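Local atomic coordinates of 16L protein (Yaba-like disease virus, PDB entry 6TQP), a protein that probably inhibits apoptosis of infected cells as a viral Bcl-2-like protein, holding a pro-apoptotic peptide in a groove between its helices. Residues 98-103 / 138-143; 88-93 / 131-136; 41-46 / 142-147; 25-30 / 105-110. All coordinates share one frame; numbering follows the deposited sequence.

Interaction 1: 98-103 / 138-143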
loop_
_atom_site.group_PDB
_atom_site.type_symbol
_atom_site.label_atom_id
_atom_site.label_comp_id
_atom_site.label_asym_id
_atom_site.label_seq_id
_atom_site.Cartn_x
_atom_site.Cartn_y
_atom_site.Cartn_z
ATOM N N VAL A 98 5.480 -6.143 -4.287
ATOM C CA VAL A 98 5.523 -4.698 -4.480
ATOM C C VAL A 98 4.261 -4.050 -3.923
ATOM O O VAL A 98 4.313 -2.985 -3.299
ATOM C CB VAL A 98 5.718 -4.355 -5.969
ATOM C CG1 VAL A 98 5.603 -2.857 -6.194
ATOM C CG2 VAL A 98 7.066 -4.853 -6.440
ATOM N N LYS A 99 3.106 -4.666 -4.168
ATOM C CA LYS A 99 1.859 -4.095 -3.673
ATOM C C LYS A 99 1.878 -3.991 -2.159
ATOM O O LYS A 99 1.432 -2.988 -1.594
ATOM C CB LYS A 99 0.679 -4.935 -4.145
ATOM C CG LYS A 99 0.400 -4.784 -5.633
ATOM C CD LYS A 99 -0.698 -5.714 -6.120
ATOM C CE LYS A 99 -1.029 -5.469 -7.605
ATOM N NZ LYS A 99 -2.236 -6.243 -8.065
ATOM N N LEU A 100 2.410 -5.007 -1.483
ATOM C CA LEU A 100 2.504 -4.940 -0.030
ATOM C C LEU A 100 3.401 -3.790 0.396
ATOM O O LEU A 100 3.049 -3.016 1.292
ATOM C CB LEU A 100 3.020 -6.262 0.520
ATOM C CG LEU A 100 2.044 -7.433 0.379
ATOM C CD1 LEU A 100 2.701 -8.684 0.848
ATOM C CD2 LEU A 100 0.755 -7.189 1.187
ATOM N N ALA A 101 4.550 -3.636 -0.268
ATOM C CA ALA A 101 5.433 -2.524 0.059
ATOM C C ALA A 101 4.727 -1.191 -0.134
ATOM O O ALA A 101 4.910 -0.265 0.664
ATOM C CB ALA A 101 6.699 -2.579 -0.789
ATOM N N ILE A 102 3.906 -1.071 -1.181
ATOM C CA ILE A 102 3.221 0.199 -1.421
ATOM C C ILE A 102 2.182 0.467 -0.327
ATOM O O ILE A 102 1.973 1.617 0.080
ATOM C CB ILE A 102 2.605 0.221 -2.831
ATOM C CG1 ILE A 102 3.733 0.346 -3.862
ATOM C CG2 ILE A 102 1.626 1.377 -2.973
ATOM C CD1 ILE A 102 3.284 0.160 -5.300
ATOM N N ILE A 103 1.507 -0.571 0.164
ATOM C CA ILE A 103 0.575 -0.344 1.273
ATOM C C ILE A 103 1.327 0.215 2.470
ATOM O O ILE A 103 0.872 1.158 3.124
ATOM C CB ILE A 103 -0.178 -1.637 1.632
ATOM C CG1 ILE A 103 -1.041 -2.067 0.447
ATOM C CG2 ILE A 103 -1.040 -1.437 2.900
ATOM C CD1 ILE A 103 -1.631 -3.462 0.587
ATOM N N GLU A 138 -6.342 -11.868 -7.202
ATOM C CA GLU A 138 -6.106 -13.301 -7.037
ATOM C C GLU A 138 -4.631 -13.595 -6.784
ATOM O O GLU A 138 -4.283 -14.390 -5.900
ATOM C CB GLU A 138 -6.599 -14.054 -8.278
ATOM C CG GLU A 138 -8.085 -14.386 -8.268
ATOM C CD GLU A 138 -8.493 -15.311 -9.413
ATOM O OE1 GLU A 138 -7.747 -15.397 -10.416
ATOM O OE2 GLU A 138 -9.558 -15.958 -9.305
ATOM N N ASP A 139 -3.747 -12.961 -7.559
ATOM C CA ASP A 139 -2.315 -13.166 -7.366
ATOM C C ASP A 139 -1.860 -12.643 -6.012
ATOM O O ASP A 139 -1.022 -13.263 -5.350
ATOM C CB ASP A 139 -1.530 -12.489 -8.486
ATOM C CG ASP A 139 -1.867 -13.054 -9.847
ATOM O OD1 ASP A 139 -2.213 -14.252 -9.915
ATOM O OD2 ASP A 139 -1.795 -12.298 -10.841
ATOM N N LEU A 140 -2.395 -11.501 -5.580
ATOM C CA LEU A 140 -2.010 -10.977 -4.275
ATOM C C LEU A 140 -2.525 -11.879 -3.159
ATOM O O LEU A 140 -1.807 -12.160 -2.194
ATOM C CB LEU A 140 -2.532 -9.550 -4.108
ATOM C CG LEU A 140 -2.367 -8.893 -2.736
ATOM C CD1 LEU A 140 -0.906 -8.858 -2.318
ATOM C CD2 LEU A 140 -2.930 -7.494 -2.806
ATOM N N ILE A 141 -3.765 -12.349 -3.280
ATOM C CA ILE A 141 -4.324 -13.216 -2.252
ATOM C C ILE A 141 -3.512 -14.503 -2.149
ATOM O O ILE A 141 -3.160 -14.949 -1.050
ATOM C CB ILE A 141 -5.813 -13.478 -2.549
ATOM C CG1 ILE A 141 -6.618 -12.178 -2.351
ATOM C CG2 ILE A 141 -6.368 -14.607 -1.652
ATOM C CD1 ILE A 141 -8.076 -12.262 -2.768
ATOM N N ASN A 142 -3.169 -15.105 -3.290
ATOM C CA ASN A 142 -2.357 -16.320 -3.266
ATOM C C ASN A 142 -1.010 -16.087 -2.605
ATOM O O ASN A 142 -0.479 -16.982 -1.938
ATOM C CB ASN A 142 -2.152 -16.851 -4.686
ATOM C CG ASN A 142 -3.411 -17.443 -5.269
ATOM O OD1 ASN A 142 -4.364 -17.736 -4.543
ATOM N ND2 ASN A 142 -3.423 -17.632 -6.582
ATOM N N PHE A 143 -0.435 -14.901 -2.773
ATOM C CA PHE A 143 0.877 -14.643 -2.194
ATOM C C PHE A 143 0.799 -14.557 -0.676
ATOM O O PHE A 143 1.672 -15.076 0.020
ATOM C CB PHE A 143 1.465 -13.362 -2.777
ATOM C CG PHE A 143 2.808 -13.009 -2.231
ATOM C CD1 PHE A 143 3.939 -13.682 -2.650
ATOM C CD2 PHE A 143 2.944 -12.005 -1.299
ATOM C CE1 PHE A 143 5.177 -13.353 -2.151
ATOM C CE2 PHE A 143 4.179 -11.673 -0.795
ATOM C CZ PHE A 143 5.294 -12.345 -1.216
#
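Leu-100 carries most of the apolar contact, with one methyl on Phe-143 and the other on Leu-140. Its CD1 comes up to the edge of the phenyl ring, near the ring plane, 3.7 Å from Phe-143 CE2. The ring is carried toward helix 96-113 because Phe-143 places CG anti to the backbone N (chi1 179°). Leu-100 CD2 meets Leu-140 CD1 at 4.2 Å, a looser methyl-to-methyl touch. The second methyl of Leu-140, CD2, lies 4.4 Å from Lys-99 CD, so the lysine contributes the aliphatic part of its chain. The polar part is of another kind: the extended chain of Lys-99 carries NZ past Leu-140 to the main-chain oxygen of Ile-133, which accepts a hydrogen bond. Asp-139 bears the opposite charge, but its OD2 stands 6.7 Å from Lys-99 NZ, too far for a salt bridge. The two short helical segments run nearly perpendicular, at 86°, with axes 11.3 Å apart, and side chains alone span the gap. Val-98, Ala-101, Ile-102 and Phe-143, whose ring stacks on a peptide aromatic, touch the bound peptide, consistent with the ligand groove of a Bcl-2-like helical bundle. Around them, Leu-100 also rests on Asp-50 and Ile-54 of helix 38-68, while Leu-140 reaches Ile-16 of helix 12-27, Ile-133 of helix 120-134 and Pro-96 of helix 96-113.

Interaction 2: 88-93 / 131-136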
loop_
_atom_site.group_PDB
_atom_site.type_symbol
_atom_site.label_atom_id
_atom_site.label_comp_id
_atom_site.label_asym_id
_atom_site.label_seq_id
_atom_site.Cartn_x
_atom_site.Cartn_y
_atom_site.Cartn_z
ATOM N N GLU A 88 2.439 4.842 -11.236
ATOM C CA GLU A 88 3.423 4.522 -12.272
ATOM C C GLU A 88 4.384 3.431 -11.799
ATOM O O GLU A 88 4.684 2.484 -12.537
ATOM C CB GLU A 88 4.178 5.786 -12.668
ATOM C CG GLU A 88 5.188 5.561 -13.751
ATOM C CD GLU A 88 5.792 6.849 -14.251
ATOM O OE1 GLU A 88 5.063 7.859 -14.367
ATOM O OE2 GLU A 88 7.004 6.841 -14.527
ATOM N N SER A 89 4.869 3.539 -10.563
ATOM C CA SER A 89 5.806 2.542 -10.057
ATOM C C SER A 89 5.154 1.175 -9.968
ATOM O O SER A 89 5.812 0.150 -10.190
ATOM C CB SER A 89 6.335 2.972 -8.696
ATOM O OG SER A 89 7.109 4.152 -8.824
ATOM N N LEU A 90 3.857 1.144 -9.680
ATOM C CA LEU A 90 3.134 -0.117 -9.588
ATOM C C LEU A 90 2.911 -0.729 -10.961
ATOM O O LEU A 90 3.013 -1.949 -11.126
ATOM C CB LEU A 90 1.801 0.110 -8.884
ATOM C CG LEU A 90 0.910 -1.109 -8.655
ATOM C CD1 LEU A 90 1.700 -2.277 -8.063
ATOM C CD2 LEU A 90 -0.241 -0.716 -7.740
ATOM N N GLU A 91 2.578 0.095 -11.955
ATOM C CA GLU A 91 2.502 -0.420 -13.317
ATOM C C GLU A 91 3.863 -0.915 -13.795
ATOM O O GLU A 91 3.937 -1.890 -14.556
ATOM C CB GLU A 91 1.955 0.655 -14.256
ATOM C CG GLU A 91 0.485 0.957 -14.025
ATOM C CD GLU A 91 -0.013 2.129 -14.845
ATOM O OE1 GLU A 91 0.820 2.825 -15.468
ATOM O OE2 GLU A 91 -1.243 2.352 -14.860
ATOM N N ASN A 92 4.946 -0.271 -13.354
ATOM C CA ASN A 92 6.283 -0.702 -13.754
ATOM C C ASN A 92 6.683 -2.030 -13.135
ATOM O O ASN A 92 7.493 -2.759 -13.719
ATOM C CB ASN A 92 7.324 0.346 -13.371
ATOM C CG ASN A 92 7.312 1.541 -14.295
ATOM O OD1 ASN A 92 6.738 1.492 -15.384
ATOM N ND2 ASN A 92 7.961 2.620 -13.875
ATOM N N ASP A 93 6.159 -2.350 -11.948
ATOM C CA ASP A 93 6.574 -3.565 -11.243
ATOM C C ASP A 93 5.361 -4.094 -10.468
ATOM O O ASP A 93 5.200 -3.820 -9.278
ATOM C CB ASP A 93 7.755 -3.281 -10.328
ATOM C CG ASP A 93 8.389 -4.533 -9.792
ATOM O OD1 ASP A 93 7.882 -5.631 -10.102
ATOM O OD2 ASP A 93 9.385 -4.418 -9.049
ATOM N N LEU A 131 -7.555 0.921 -5.461
ATOM C CA LEU A 131 -8.169 0.352 -6.655
ATOM C C LEU A 131 -7.126 -0.341 -7.516
ATOM O O LEU A 131 -7.316 -1.483 -7.952
ATOM C CB LEU A 131 -8.870 1.442 -7.464
ATOM C CG LEU A 131 -10.269 1.846 -7.025
ATOM C CD1 LEU A 131 -10.723 3.048 -7.824
ATOM C CD2 LEU A 131 -11.240 0.691 -7.195
ATOM N N LYS A 132 -6.010 0.337 -7.768
ATOM C CA LYS A 132 -4.973 -0.242 -8.611
ATOM C C LYS A 132 -4.328 -1.451 -7.956
ATOM O O LYS A 132 -3.991 -2.425 -8.638
ATOM C CB LYS A 132 -3.910 0.800 -8.931
ATOM C CG LYS A 132 -4.335 1.855 -9.925
ATOM C CD LYS A 132 -4.691 1.293 -11.295
ATOM C CE LYS A 132 -3.472 0.699 -11.976
ATOM N NZ LYS A 132 -3.784 0.270 -13.366
ATOM N N ILE A 133 -4.134 -1.417 -6.638
ATOM C CA ILE A 133 -3.569 -2.585 -5.974
ATOM C C ILE A 133 -4.524 -3.764 -6.082
ATOM O O ILE A 133 -4.091 -4.922 -6.194
ATOM C CB ILE A 133 -3.227 -2.258 -4.508
ATOM C CG1 ILE A 133 -2.062 -1.267 -4.464
ATOM C CG2 ILE A 133 -2.898 -3.521 -3.745
ATOM C CD1 ILE A 133 -1.755 -0.744 -3.057
ATOM N N SER A 134 -5.831 -3.493 -6.091
ATOM C CA SER A 134 -6.844 -4.544 -6.091
ATOM C C SER A 134 -7.004 -5.221 -7.443
ATOM O O SER A 134 -7.638 -6.277 -7.517
ATOM C CB SER A 134 -8.193 -3.975 -5.643
ATOM O OG SER A 134 -8.735 -3.114 -6.621
ATOM N N GLU A 135 -6.450 -4.661 -8.509
ATOM C CA GLU A 135 -6.511 -5.347 -9.789
ATOM C C GLU A 135 -5.694 -6.634 -9.684
ATOM O O GLU A 135 -4.677 -6.685 -8.985
ATOM C CB GLU A 135 -5.997 -4.414 -10.892
ATOM C CG GLU A 135 -6.835 -3.122 -11.038
ATOM C CD GLU A 135 -6.275 -2.143 -12.079
ATOM O OE1 GLU A 135 -5.213 -2.448 -12.664
ATOM O OE2 GLU A 135 -6.908 -1.081 -12.303
ATOM N N ASN A 136 -6.168 -7.696 -10.336
ATOM C CA ASN A 136 -5.504 -9.002 -10.258
ATOM C C ASN A 136 -5.313 -9.447 -8.808
ATOM O O ASN A 136 -4.275 -9.996 -8.437
ATOM C CB ASN A 136 -4.161 -8.963 -10.974
ATOM C CG ASN A 136 -4.247 -8.285 -12.325
ATOM O OD1 ASN A 136 -3.628 -7.245 -12.553
ATOM N ND2 ASN A 136 -5.034 -8.862 -13.221
#
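Leu-90 sets CG anti to the backbone N (chi1 -178°), which sends its methyl CD2 toward Ile-133, while Lys-132 bends at chi2 (-62°) and again at chi3, bringing NZ between Glu-91 and Glu-135. The contact ties helix 76-92 to helix 120-134 in the all-helical Bcl-2 fold, with helix 96-113 beside both. Leu-90 CD2 touches Ile-133 CG1 at 3.8 Å, the two side chains crossing at about a right angle. The same methyl lies 4.1 Å from Lys-132 CB, so it sits against two consecutive residues of the second helix. Leu-90 is backed by Lys-99 and Ile-102 of helix 96-113, and Ile-133 by Ile-103 of that helix and Ile-20 of helix 12-27. Toward solvent the contact turns ionic. The extended chain of Glu-91 carries OE2 to 3.6 Å from Lys-132 NZ, a long salt bridge, and Glu-135 supplies a second carboxylate to the same ammonium. The lysine thus stands between two acids whose like charges it probably screens, with Glu-91 OE2 and Glu-135 OE1 6.6 Å apart. On helix 76-92, Glu-88 and Ser-89 touch the bound peptide while Leu-90 faces inward. The shorter ionic link is the one inside segment 131-136: Lys-132 NZ meets Glu-135 OE1 on its syn side at 3.1 Å, 29° out of the carboxylate plane.

Interaction 3: 41-46 / 142-147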
loop_
_atom_site.group_PDB
_atom_site.type_symbol
_atom_site.label_atom_id
_atom_site.label_comp_id
_atom_site.label_asym_id
_atom_site.label_seq_id
_atom_site.Cartn_x
_atom_site.Cartn_y
_atom_site.Cartn_z
ATOM N N ASN A 41 -11.801 -9.563 6.738
ATOM C CA ASN A 41 -11.070 -9.505 7.995
ATOM C C ASN A 41 -9.926 -10.512 8.008
ATOM O O ASN A 41 -8.852 -10.238 8.558
ATOM C CB ASN A 41 -12.027 -9.745 9.165
ATOM C CG ASN A 41 -11.350 -9.593 10.493
ATOM O OD1 ASN A 41 -10.940 -8.503 10.865
ATOM N ND2 ASN A 41 -11.230 -10.687 11.220
ATOM N N LYS A 42 -10.131 -11.679 7.395
ATOM C CA LYS A 42 -9.046 -12.649 7.293
ATOM C C LYS A 42 -7.888 -12.076 6.490
ATOM O O LYS A 42 -6.721 -12.202 6.883
ATOM C CB LYS A 42 -9.555 -13.939 6.651
ATOM C CG LYS A 42 -10.437 -14.775 7.565
ATOM C CD LYS A 42 -11.060 -15.937 6.802
ATOM C CE LYS A 42 -11.902 -16.826 7.706
ATOM N NZ LYS A 42 -11.051 -17.568 8.686
ATOM N N LEU A 43 -8.197 -11.416 5.377
ATOM C CA LEU A 43 -7.150 -10.827 4.551
ATOM C C LEU A 43 -6.457 -9.690 5.278
ATOM O O LEU A 43 -5.243 -9.504 5.141
ATOM C CB LEU A 43 -7.742 -10.325 3.245
ATOM C CG LEU A 43 -8.372 -11.381 2.335
ATOM C CD1 LEU A 43 -8.980 -10.709 1.127
ATOM C CD2 LEU A 43 -7.374 -12.446 1.881
ATOM N N LEU A 44 -7.222 -8.901 6.031
ATOM C CA LEU A 44 -6.635 -7.834 6.835
ATOM C C LEU A 44 -5.564 -8.377 7.775
ATOM O O LEU A 44 -4.453 -7.835 7.849
ATOM C CB LEU A 44 -7.729 -7.116 7.633
ATOM C CG LEU A 44 -7.176 -6.088 8.628
ATOM C CD1 LEU A 44 -6.570 -4.893 7.935
ATOM C CD2 LEU A 44 -8.272 -5.665 9.613
ATOM N N ASN A 45 -5.886 -9.431 8.531
ATOM C CA ASN A 45 -4.919 -9.980 9.477
ATOM C C ASN A 45 -3.626 -10.388 8.775
ATOM O O ASN A 45 -2.533 -10.196 9.314
ATOM C CB ASN A 45 -5.528 -11.168 10.231
ATOM C CG ASN A 45 -6.651 -10.740 11.166
ATOM O OD1 ASN A 45 -6.715 -9.578 11.567
ATOM N ND2 ASN A 45 -7.538 -11.673 11.518
ATOM N N LEU A 46 -3.724 -10.927 7.561
ATOM C CA LEU A 46 -2.523 -11.342 6.843
ATOM C C LEU A 46 -1.723 -10.132 6.372
ATOM O O LEU A 46 -0.497 -10.071 6.537
ATOM C CB LEU A 46 -2.907 -12.223 5.661
ATOM C CG LEU A 46 -3.556 -13.560 6.040
ATOM C CD1 LEU A 46 -4.061 -14.268 4.794
ATOM C CD2 LEU A 46 -2.587 -14.457 6.809
ATOM N N ASN A 142 -3.169 -15.105 -3.290
ATOM C CA ASN A 142 -2.357 -16.320 -3.266
ATOM C C ASN A 142 -1.010 -16.087 -2.605
ATOM O O ASN A 142 -0.479 -16.982 -1.938
ATOM C CB ASN A 142 -2.152 -16.851 -4.686
ATOM C CG ASN A 142 -3.411 -17.443 -5.269
ATOM O OD1 ASN A 142 -4.364 -17.736 -4.543
ATOM N ND2 ASN A 142 -3.423 -17.632 -6.582
ATOM N N PHE A 143 -0.435 -14.901 -2.773
ATOM C CA PHE A 143 0.877 -14.643 -2.194
ATOM C C PHE A 143 0.799 -14.557 -0.676
ATOM O O PHE A 143 1.672 -15.076 0.020
ATOM C CB PHE A 143 1.465 -13.362 -2.777
ATOM C CG PHE A 143 2.808 -13.009 -2.231
ATOM C CD1 PHE A 143 3.939 -13.682 -2.650
ATOM C CD2 PHE A 143 2.944 -12.005 -1.299
ATOM C CE1 PHE A 143 5.177 -13.353 -2.151
ATOM C CE2 PHE A 143 4.179 -11.673 -0.795
ATOM C CZ PHE A 143 5.294 -12.345 -1.216
ATOM N N ILE A 144 -0.235 -13.905 -0.144
ATOM C CA ILE A 144 -0.282 -13.720 1.303
ATOM C C ILE A 144 -0.862 -14.946 2.000
ATOM O O ILE A 144 -0.514 -15.224 3.153
ATOM C CB ILE A 144 -1.058 -12.444 1.663
ATOM C CG1 ILE A 144 -2.495 -12.520 1.163
ATOM C CG2 ILE A 144 -0.343 -11.225 1.097
ATOM C CD1 ILE A 144 -3.321 -11.305 1.535
ATOM N N ASN A 145 -1.753 -15.689 1.341
ATOM C CA ASN A 145 -2.165 -16.986 1.870
ATOM C C ASN A 145 -0.964 -17.910 1.997
ATOM O O ASN A 145 -0.660 -18.417 3.080
ATOM C CB ASN A 145 -3.224 -17.629 0.967
ATOM C CG ASN A 145 -4.611 -17.034 1.159
ATOM O OD1 ASN A 145 -4.890 -16.373 2.156
ATOM N ND2 ASN A 145 -5.492 -17.286 0.197
ATOM N N ILE A 146 -0.260 -18.134 0.885
ATOM C CA ILE A 146 0.849 -19.080 0.869
ATOM C C ILE A 146 2.071 -18.538 1.604
ATOM O O ILE A 146 2.961 -19.317 1.968
ATOM C CB ILE A 146 1.197 -19.448 -0.587
ATOM C CG1 ILE A 146 0.007 -20.138 -1.259
ATOM C CG2 ILE A 146 2.412 -20.369 -0.646
ATOM C CD1 ILE A 146 0.003 -20.029 -2.776
ATOM N N LYS A 147 2.142 -17.223 1.832
ATOM C CA LYS A 147 3.243 -16.664 2.612
ATOM C C LYS A 147 3.465 -17.465 3.888
ATOM O O LYS A 147 4.607 -17.691 4.303
ATOM C CB LYS A 147 2.964 -15.188 2.913
ATOM C CG LYS A 147 3.579 -14.633 4.194
ATOM C CD LYS A 147 5.106 -14.710 4.230
ATOM C CE LYS A 147 5.637 -14.142 5.537
ATOM N NZ LYS A 147 5.145 -12.756 5.782
#
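The amide of Asn-145 meets Leu-46 through its oxygen: OD1 is 3.5 Å from the methyl CD1 of Leu-46, and the methyl sits beyond OD1 rather than over a face of the flat group. The leucine chain runs roughly perpendicular to that of the asparagine, and the touch is van der Waals contact between an oxygen and a methyl. The ring of Phe-143 takes no part in the contact with segment 41-46; it stacks with an aromatic side chain of the bound peptide. Ile-144 forms the apolar part of the contact. Its CG1 is flanked by both the backbone N and the carbonyl carbon (chi1 61°), and the chain then runs straight on, pushing CD1 out toward helix 38-68. There CD1 touches two residues one turn apart: it is 4.2 Å from Leu-43 CD2 and equally 4.2 Å from Leu-46 CB. Leu-46 CD1 in turn reaches over the main chain, 4.0 Å from Ile-144 O. The axes of the short segments are 10.3 Å apart and inclined at 68°. Ile-144 continues onto Ile-47, Asp-50 and Leu-100, and Leu-43 onto Ile-16 and Val-19 of helix 12-27. Farther along helix 137-148, Lys-147 forms a salt bridge with Asp-50, although its side chain is poorly ordered. One flank of the C-terminal helix packs on helix 38-68 while Phe-143 and Ile-146 touch the peptide, an arrangement consistent with the ligand groove of Bcl-2 proteins.

Interaction 4: 25-30 / 105-110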
loop_
_atom_site.group_PDB
_atom_site.type_symbol
_atom_site.label_atom_id
_atom_site.label_comp_id
_atom_site.label_asym_id
_atom_site.label_seq_id
_atom_site.Cartn_x
_atom_site.Cartn_y
_atom_site.Cartn_z
ATOM N N ASN A 25 -6.806 3.581 7.041
ATOM C CA ASN A 25 -7.517 4.390 8.027
ATOM C C ASN A 25 -7.150 3.971 9.443
ATOM O O ASN A 25 -7.032 4.815 10.339
ATOM C CB ASN A 25 -9.031 4.291 7.822
ATOM C CG ASN A 25 -9.502 5.008 6.569
ATOM O OD1 ASN A 25 -8.813 5.884 6.036
ATOM N ND2 ASN A 25 -10.684 4.642 6.092
ATOM N N GLU A 26 -6.963 2.670 9.665
ATOM C CA GLU A 26 -6.568 2.189 10.983
ATOM C C GLU A 26 -5.194 2.728 11.374
ATOM O O GLU A 26 -4.963 3.076 12.540
ATOM C CB GLU A 26 -6.598 0.658 10.999
ATOM C CG GLU A 26 -6.002 0.015 12.248
ATOM C CD GLU A 26 -6.321 -1.474 12.350
ATOM O OE1 GLU A 26 -7.518 -1.832 12.351
ATOM O OE2 GLU A 26 -5.378 -2.286 12.432
ATOM N N LYS A 27 -4.274 2.819 10.413
ATOM C CA LYS A 27 -2.950 3.370 10.683
ATOM C C LYS A 27 -2.964 4.888 10.783
ATOM O O LYS A 27 -2.092 5.462 11.443
ATOM C CB LYS A 27 -1.965 2.927 9.591
ATOM C CG LYS A 27 -1.523 1.468 9.710
ATOM C CD LYS A 27 -0.897 1.212 11.071
ATOM C CE LYS A 27 0.204 0.169 11.050
ATOM N NZ LYS A 27 1.483 0.767 11.524
ATOM N N ALA A 28 -3.929 5.544 10.142
ATOM C CA ALA A 28 -4.156 6.967 10.332
ATOM C C ALA A 28 -4.805 7.273 11.673
ATOM O O ALA A 28 -4.951 8.452 12.011
ATOM C CB ALA A 28 -5.064 7.521 9.235
ATOM N N LEU A 29 -5.225 6.248 12.417
ATOM C CA LEU A 29 -6.005 6.438 13.637
ATOM C C LEU A 29 -7.289 7.200 13.327
ATOM O O LEU A 29 -7.740 8.048 14.099
ATOM C CB LEU A 29 -5.179 7.147 14.712
ATOM C CG LEU A 29 -3.889 6.386 15.031
ATOM C CD1 LEU A 29 -2.879 7.274 15.745
ATOM C CD2 LEU A 29 -4.200 5.133 15.856
ATOM N N ILE A 30 -7.868 6.891 12.176
ATOM C CA ILE A 30 -9.142 7.445 11.737
ATOM C C ILE A 30 -10.249 6.483 12.139
ATOM O O ILE A 30 -10.107 5.263 11.987
ATOM C CB ILE A 30 -9.133 7.677 10.212
ATOM C CG1 ILE A 30 -8.320 8.926 9.866
ATOM C CG2 ILE A 30 -10.555 7.785 9.658
ATOM C CD1 ILE A 30 -8.039 9.078 8.395
ATOM N N LEU A 105 4.055 1.950 2.302
ATOM C CA LEU A 105 4.432 3.311 1.940
ATOM C C LEU A 105 3.290 4.285 2.216
ATOM O O LEU A 105 3.494 5.358 2.802
ATOM C CB LEU A 105 4.838 3.353 0.461
ATOM C CG LEU A 105 5.133 4.749 -0.083
ATOM C CD1 LEU A 105 6.348 5.366 0.592
ATOM C CD2 LEU A 105 5.302 4.666 -1.579
ATOM N N ILE A 106 2.072 3.927 1.803
ATOM C CA ILE A 106 0.909 4.786 2.056
ATOM C C ILE A 106 0.723 4.991 3.548
ATOM O O ILE A 106 0.428 6.105 4.003
ATOM C CB ILE A 106 -0.359 4.181 1.421
ATOM C CG1 ILE A 106 -0.200 4.023 -0.089
ATOM C CG2 ILE A 106 -1.603 5.051 1.682
ATOM C CD1 ILE A 106 -1.151 3.041 -0.651
ATOM N N SER A 107 0.900 3.929 4.338
ATOM C CA SER A 107 0.776 4.079 5.792
ATOM C C SER A 107 1.724 5.148 6.309
ATOM O O SER A 107 1.337 6.007 7.115
ATOM C CB SER A 107 1.058 2.749 6.491
ATOM O OG SER A 107 0.071 1.801 6.153
ATOM N N MET A 108 2.979 5.111 5.858
ATOM C CA MET A 108 3.927 6.129 6.289
ATOM C C MET A 108 3.524 7.512 5.796
ATOM O O MET A 108 3.621 8.487 6.546
ATOM C CB MET A 108 5.329 5.801 5.800
ATOM C CG MET A 108 6.337 6.862 6.220
ATOM S SD MET A 108 7.991 6.447 5.669
ATOM C CE MET A 108 8.296 5.145 6.862
ATOM N N ILE A 109 3.104 7.628 4.533
ATOM C CA ILE A 109 2.689 8.934 4.013
ATOM C C ILE A 109 1.630 9.533 4.920
ATOM O O ILE A 109 1.706 10.701 5.318
ATOM C CB ILE A 109 2.181 8.806 2.566
ATOM C CG1 ILE A 109 3.319 8.359 1.652
ATOM C CG2 ILE A 109 1.620 10.154 2.063
ATOM C CD1 ILE A 109 2.895 8.052 0.229
ATOM N N VAL A 110 0.636 8.720 5.276
ATOM C CA VAL A 110 -0.466 9.189 6.108
ATOM C C VAL A 110 0.038 9.571 7.493
ATOM O O VAL A 110 -0.368 10.594 8.066
ATOM C CB VAL A 110 -1.550 8.098 6.158
ATOM C CG1 VAL A 110 -2.401 8.200 7.385
ATOM C CG2 VAL A 110 -2.416 8.164 4.892
#
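Val-110 sets its methyl CG1 against Ala-28: CG1 is only 3.3 Å from Ala-28 CB, tighter than usual van der Waals contact. The valine torsion holds CG1 roughly anti to the backbone N (chi1 155°), about 25° from the ideal staggered value. CG1 also lies 3.6 Å from Ala-28 CA, so it presses on the main chain as well as on the small side chain, and the two segments come close here, the CA atoms of Ala-28 and Val-110 being 6.0 Å apart. One helical turn earlier on helix 96-113, Ser-107 faces Lys-27. The lysine sets out toward the serine, and its chain, bent at each torsion beyond CB, then carries the amine elsewhere, so that contact is made by the root of the chain: Lys-27 CG is 3.9 Å from Ser-107 OG. That hydroxyl is hydrogen-bonded to the carbonyl oxygen of Ile-103 on its own helix and meets the lysine only by packing. The distant NZ of Lys-27 has a weak, long ion pair with Glu-111. The chain of segment 25-30 turns off in a Schellman motif: Leu-29 takes a positive phi (58°), and Ile-30 N bonds back to Asn-25 O at 2.9 Å. Behind the contact, Val-110 also packs on Ile-24, Met-122 and Tyr-115, and Ser-107 on Tyr-23 and Ile-24. The small size of Ala-28 and Ser-107 is consistent with this close approach of the end of helix 12-27 to helix 96-113, which probably corresponds to the central helix of the Bcl-2 fold.

In the fold
Helix 96-113 runs through the set: interactions 1 and 4 use its two halves, on opposite sides of the chain's centre and about 17 Å apart between centres. Interactions 1 and 3 share helix 137-148, including Asn-142 and Phe-143, with centres about 9 Å apart. Interaction 2 joins helices 76-92 and 120-134 and touches interaction 1 through Lys-99; its centre lies about 18 Å from that of interaction 3, within whose loop it is nested along the chain. Interaction 4 crosses each of the others in sequence. Between them the four contacts involve all six helices, consistent with a single compact domain, with the peptide lying along interactions 1, 2 and 3.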